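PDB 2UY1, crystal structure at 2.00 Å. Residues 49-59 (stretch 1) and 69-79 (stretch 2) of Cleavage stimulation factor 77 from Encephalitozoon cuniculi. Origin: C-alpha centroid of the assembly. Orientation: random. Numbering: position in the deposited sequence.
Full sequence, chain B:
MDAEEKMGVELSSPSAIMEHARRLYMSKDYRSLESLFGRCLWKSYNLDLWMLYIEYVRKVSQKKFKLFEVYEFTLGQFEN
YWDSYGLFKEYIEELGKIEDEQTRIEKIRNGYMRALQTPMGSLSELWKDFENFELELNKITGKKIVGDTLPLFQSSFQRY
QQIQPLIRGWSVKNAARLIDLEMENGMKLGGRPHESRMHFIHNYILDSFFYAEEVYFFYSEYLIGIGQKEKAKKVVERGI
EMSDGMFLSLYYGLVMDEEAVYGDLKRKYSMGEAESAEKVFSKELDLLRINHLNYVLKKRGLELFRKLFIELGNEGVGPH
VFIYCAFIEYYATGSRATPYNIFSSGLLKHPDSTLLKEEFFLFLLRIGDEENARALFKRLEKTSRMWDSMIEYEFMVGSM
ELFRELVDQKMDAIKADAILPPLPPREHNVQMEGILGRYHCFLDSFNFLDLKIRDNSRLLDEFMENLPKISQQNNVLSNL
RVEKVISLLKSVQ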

# COMPACT_ATOMS: atom_id res chain seq x y z
N LEU B 49 4.14 20.99 -48.62
CA LEU B 49 5.20 21.98 -48.37
C LEU B 49 6.38 21.81 -49.24
O LEU B 49 6.74 22.70 -49.96
CB LEU B 49 5.68 21.95 -46.94
CG LEU B 49 6.74 22.89 -46.41
CD1 LEU B 49 6.67 24.26 -46.97
CD2 LEU B 49 6.58 22.94 -45.00
N TRP B 50 7.02 20.66 -49.12
CA TRP B 50 7.79 20.13 -50.21
C TRP B 50 6.91 20.04 -51.43
O TRP B 50 7.25 20.52 -52.45
CB TRP B 50 8.45 18.80 -49.83
CG TRP B 50 9.62 18.98 -48.91
CD1 TRP B 50 9.58 19.16 -47.60
CD2 TRP B 50 11.00 19.01 -49.28
NE1 TRP B 50 10.82 19.31 -47.10
CE2 TRP B 50 11.72 19.20 -48.11
CE3 TRP B 50 11.69 18.90 -50.47
CZ2 TRP B 50 13.10 19.29 -48.10
CZ3 TRP B 50 13.04 18.98 -50.46
CH2 TRP B 50 13.73 19.18 -49.30
N MET B 51 5.74 19.49 -51.29
CA MET B 51 4.85 19.38 -52.44
C MET B 51 4.42 20.74 -53.00
O MET B 51 4.22 20.90 -54.20
CB MET B 51 3.63 18.53 -52.08
CG MET B 51 3.96 17.07 -51.84
SD MET B 51 5.01 16.33 -53.12
CE MET B 51 4.72 14.59 -52.71
N LEU B 52 4.29 21.71 -52.11
CA LEU B 52 4.01 23.08 -52.50
C LEU B 52 5.21 23.76 -53.15
O LEU B 52 5.05 24.62 -54.02
CB LEU B 52 3.53 23.88 -51.27
CG LEU B 52 2.02 23.69 -51.10
CD1 LEU B 52 1.62 23.59 -49.61
CD2 LEU B 52 1.25 24.80 -51.85
N TYR B 53 6.41 23.37 -52.70
CA TYR B 53 7.62 23.80 -53.35
C TYR B 53 7.63 23.34 -54.80
O TYR B 53 8.04 24.09 -55.68
CB TYR B 53 8.85 23.28 -52.62
CG TYR B 53 10.11 23.76 -53.27
CD1 TYR B 53 10.41 25.13 -53.33
CD2 TYR B 53 11.02 22.85 -53.83
CE1 TYR B 53 11.57 25.58 -53.92
CE2 TYR B 53 12.18 23.29 -54.44
CZ TYR B 53 12.45 24.65 -54.48
OH TYR B 53 13.61 25.11 -55.06
N ILE B 54 7.15 22.10 -55.01
CA ILE B 54 6.95 21.51 -56.34
C ILE B 54 5.88 22.27 -57.14
O ILE B 54 6.14 22.70 -58.27
CB ILE B 54 6.63 19.97 -56.27
CG1 ILE B 54 7.80 19.17 -55.67
CG2 ILE B 54 6.32 19.40 -57.67
CD1 ILE B 54 7.48 17.67 -55.53
N GLU B 55 4.69 22.47 -56.55
CA GLU B 55 3.65 23.30 -57.18
C GLU B 55 4.22 24.68 -57.62
O GLU B 55 4.11 25.05 -58.78
CB GLU B 55 2.40 23.43 -56.29
CG GLU B 55 1.09 23.65 -57.06
CD GLU B 55 0.12 24.60 -56.35
OE1 GLU B 55 0.12 24.64 -55.09
OE2 GLU B 55 -0.65 25.31 -57.07
N TYR B 56 4.86 25.41 -56.70
CA TYR B 56 5.58 26.65 -57.04
C TYR B 56 6.66 26.53 -58.16
O TYR B 56 6.62 27.30 -59.12
CB TYR B 56 6.16 27.34 -55.80
CG TYR B 56 6.94 28.61 -56.11
CD1 TYR B 56 6.30 29.71 -56.71
CD2 TYR B 56 8.31 28.72 -55.83
CE1 TYR B 56 7.01 30.88 -57.01
CE2 TYR B 56 9.02 29.88 -56.12
CZ TYR B 56 8.36 30.95 -56.71
OH TYR B 56 9.03 32.10 -57.01
N VAL B 57 7.60 25.59 -58.05
CA VAL B 57 8.61 25.41 -59.08
C VAL B 57 7.98 25.12 -60.48
O VAL B 57 8.50 25.55 -61.51
CB VAL B 57 9.68 24.35 -58.66
CG1 VAL B 57 9.10 22.95 -58.71
CG2 VAL B 57 10.94 24.45 -59.51
N ARG B 58 6.84 24.44 -60.48
CA ARG B 58 6.11 24.11 -61.71
C ARG B 58 5.67 25.36 -62.51
O ARG B 58 5.40 25.27 -63.71
CB ARG B 58 4.91 23.22 -61.36
CG ARG B 58 4.39 22.33 -62.49
CD ARG B 58 3.38 21.32 -61.94
NE ARG B 58 3.99 19.99 -61.74
CZ ARG B 58 3.42 18.96 -61.09
NH1 ARG B 58 2.21 19.07 -60.54
NH2 ARG B 58 4.08 17.81 -61.00
N LYS B 59 5.63 26.53 -61.85
CA LYS B 59 5.13 27.77 -62.49
C LYS B 59 6.19 28.87 -62.64
O LYS B 59 6.70 29.42 -61.65
CB LYS B 59 3.90 28.30 -61.74
CG LYS B 59 2.83 27.24 -61.46
CD LYS B 59 2.05 26.86 -62.72
CE LYS B 59 1.33 25.53 -62.57
NZ LYS B 59 0.40 25.30 -63.71
N GLU B 69 14.13 17.08 -61.56
CA GLU B 69 15.37 17.12 -60.79
C GLU B 69 15.00 17.59 -59.37
O GLU B 69 15.83 17.58 -58.45
CB GLU B 69 16.31 18.16 -61.40
CG GLU B 69 16.45 18.07 -62.92
CD GLU B 69 16.18 19.41 -63.62
OE1 GLU B 69 16.58 20.48 -63.09
OE2 GLU B 69 15.55 19.38 -64.71
N VAL B 70 13.75 18.02 -59.25
CA VAL B 70 13.17 18.60 -58.04
C VAL B 70 12.24 17.58 -57.35
O VAL B 70 11.66 17.87 -56.31
CB VAL B 70 12.43 19.95 -58.33
CG1 VAL B 70 11.62 20.42 -57.12
CG2 VAL B 70 13.42 21.05 -58.72
N TYR B 71 12.10 16.40 -57.96
CA TYR B 71 11.51 15.24 -57.29
C TYR B 71 12.61 14.42 -56.67
O TYR B 71 12.40 13.74 -55.66
CB TYR B 71 10.72 14.37 -58.26
CG TYR B 71 9.33 14.86 -58.54
CD1 TYR B 71 8.25 14.36 -57.83
CD2 TYR B 71 9.11 15.85 -59.50
CE1 TYR B 71 6.98 14.80 -58.07
CE2 TYR B 71 7.83 16.31 -59.76
CZ TYR B 71 6.77 15.77 -59.05
OH TYR B 71 5.50 16.22 -59.30
N GLU B 72 13.77 14.45 -57.30
CA GLU B 72 15.02 13.91 -56.74
C GLU B 72 15.46 14.65 -55.49
O GLU B 72 15.92 14.01 -54.56
CB GLU B 72 16.16 14.00 -57.77
CG GLU B 72 15.91 13.25 -59.09
CD GLU B 72 17.16 13.12 -59.94
OE1 GLU B 72 17.88 14.14 -60.11
OE2 GLU B 72 17.42 11.99 -60.45
N PHE B 73 15.37 15.99 -55.50
CA PHE B 73 15.67 16.86 -54.33
C PHE B 73 14.73 16.59 -53.14
O PHE B 73 15.20 16.49 -52.00
CB PHE B 73 15.74 18.35 -54.75
CG PHE B 73 15.96 19.34 -53.61
CD1 PHE B 73 17.14 19.34 -52.85
CD2 PHE B 73 14.98 20.33 -53.35
CE1 PHE B 73 17.34 20.25 -51.79
CE2 PHE B 73 15.16 21.26 -52.30
CZ PHE B 73 16.36 21.22 -51.52
N THR B 74 13.44 16.41 -53.42
CA THR B 74 12.42 15.99 -52.47
C THR B 74 12.62 14.53 -51.96
O THR B 74 12.56 14.29 -50.75
CB THR B 74 10.96 16.21 -53.06
OG1 THR B 74 10.82 17.57 -53.51
CG2 THR B 74 9.86 15.89 -52.07
N LEU B 75 12.88 13.59 -52.88
CA LEU B 75 13.28 12.23 -52.52
C LEU B 75 14.55 12.15 -51.70
O LEU B 75 14.72 11.20 -50.96
CB LEU B 75 13.36 11.30 -53.73
CG LEU B 75 12.05 10.86 -54.40
CD1 LEU B 75 12.35 10.12 -55.70
CD2 LEU B 75 11.17 9.99 -53.55
N GLY B 76 15.43 13.15 -51.78
CA GLY B 76 16.58 13.25 -50.86
C GLY B 76 16.06 13.27 -49.43
O GLY B 76 16.63 12.63 -48.54
N GLN B 77 14.94 13.97 -49.23
CA GLN B 77 14.34 14.13 -47.91
C GLN B 77 13.40 13.00 -47.51
O GLN B 77 13.47 12.52 -46.37
CB GLN B 77 13.57 15.45 -47.82
CG GLN B 77 13.41 15.91 -46.39
CD GLN B 77 14.50 16.87 -45.97
OE1 GLN B 77 15.61 16.83 -46.50
NE2 GLN B 77 14.17 17.77 -45.05
N PHE B 78 12.53 12.57 -48.44
CA PHE B 78 11.46 11.65 -48.13
C PHE B 78 11.57 10.24 -48.74
O PHE B 78 10.56 9.56 -48.85
CB PHE B 78 10.11 12.27 -48.46
CG PHE B 78 9.82 13.55 -47.68
CD1 PHE B 78 9.18 13.49 -46.43
CD2 PHE B 78 10.18 14.78 -48.19
CE1 PHE B 78 8.91 14.64 -45.71
CE2 PHE B 78 9.90 15.93 -47.48
CZ PHE B 78 9.28 15.85 -46.21
N GLU B 79 12.77 9.81 -49.14
CA GLU B 79 12.93 8.48 -49.78
C GLU B 79 12.63 7.29 -48.83
O GLU B 79 12.26 6.20 -49.27
CB GLU B 79 14.33 8.30 -50.41
CG GLU B 79 15.51 8.27 -49.38
CD GLU B 79 16.87 8.18 -50.03
OE1 GLU B 79 17.84 8.77 -49.49
OE2 GLU B 79 16.96 7.53 -51.09

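The two helices pack almost antiparallel, with their N-to-C directions at 169° and their axes 10.5 Å apart at closest approach. Trp50 lies level with Thr74 and Ile54 with Val70, their CA atoms 6.6 Å and 7.1 Å apart respectively. The contact buries 610 Å² in total and contains no hydrogen bond from one stretch to the other; it consists mainly of side-chain packing.

Trp50 has the largest covered area, 145 Å², and inserts as a knob among Phe73, Thr74, Gln77 and Phe78. Phe78 directs its edge toward the face of the indole: the planes meet at 79°, the five-membered ring and the phenyl ring have centroids 4.7 Å apart, and Trp50 CD1 comes within 3.2 Å of Phe78 CE2. Gln77 covers the six-membered ring, its CB lying 4.1 Å from the centroid of that Trp50 ring and only 20° off the normal, a CH-pi arrangement, and Gln77 CD lies 3.5 Å from Trp50 CZ2. Phe73 approaches obliquely, with planes at 47° and Trp50 CZ3 to Phe73 CE2 at 3.6 Å. Thr74 OG1 sits near the indole plane, 3.4 Å from Trp50 CE3.

A second CH-pi contact involves Ile54, whose CD1 stands 4.0 Å from the centroid of the Tyr71 ring and 18° off its normal. The m,t rotamer of Ile54 carries this methyl over the ring face, while its CG2 lies 3.7 Å from Tyr71 OH.

Apolar contacts extend the packing around Val70. Its CG1 lies 4.0 Å from Tyr53 CE2 and 3.9 Å from Val57 CG1, and the CG1 atoms of Ile54 and Val70 are 4.3 Å apart. One methyl of Val70 is thus approached by Tyr53, Ile54 and Val57, all within about one turn of the first helix. Tyr53 also reaches the edge of the Phe73 ring, with 4.2 Å between the CE2 atoms of Tyr53 and Phe73.

Polar groups play a different part. Thr74 OG1 donates a hydrogen bond to Val70 O at 2.9 Å, four residues earlier in the sequence, which satisfies the hydroxyl proton within a largely apolar contact. Arg58 NH2 approaches Tyr71 OH to 2.7 Å near the plane of the tyrosine ring, but the angle is too poor for a hydrogen bond. Tyr71 OH, Trp50 NE1 and Gln77 NE2 find hydrogen-bonding partners elsewhere in the structure.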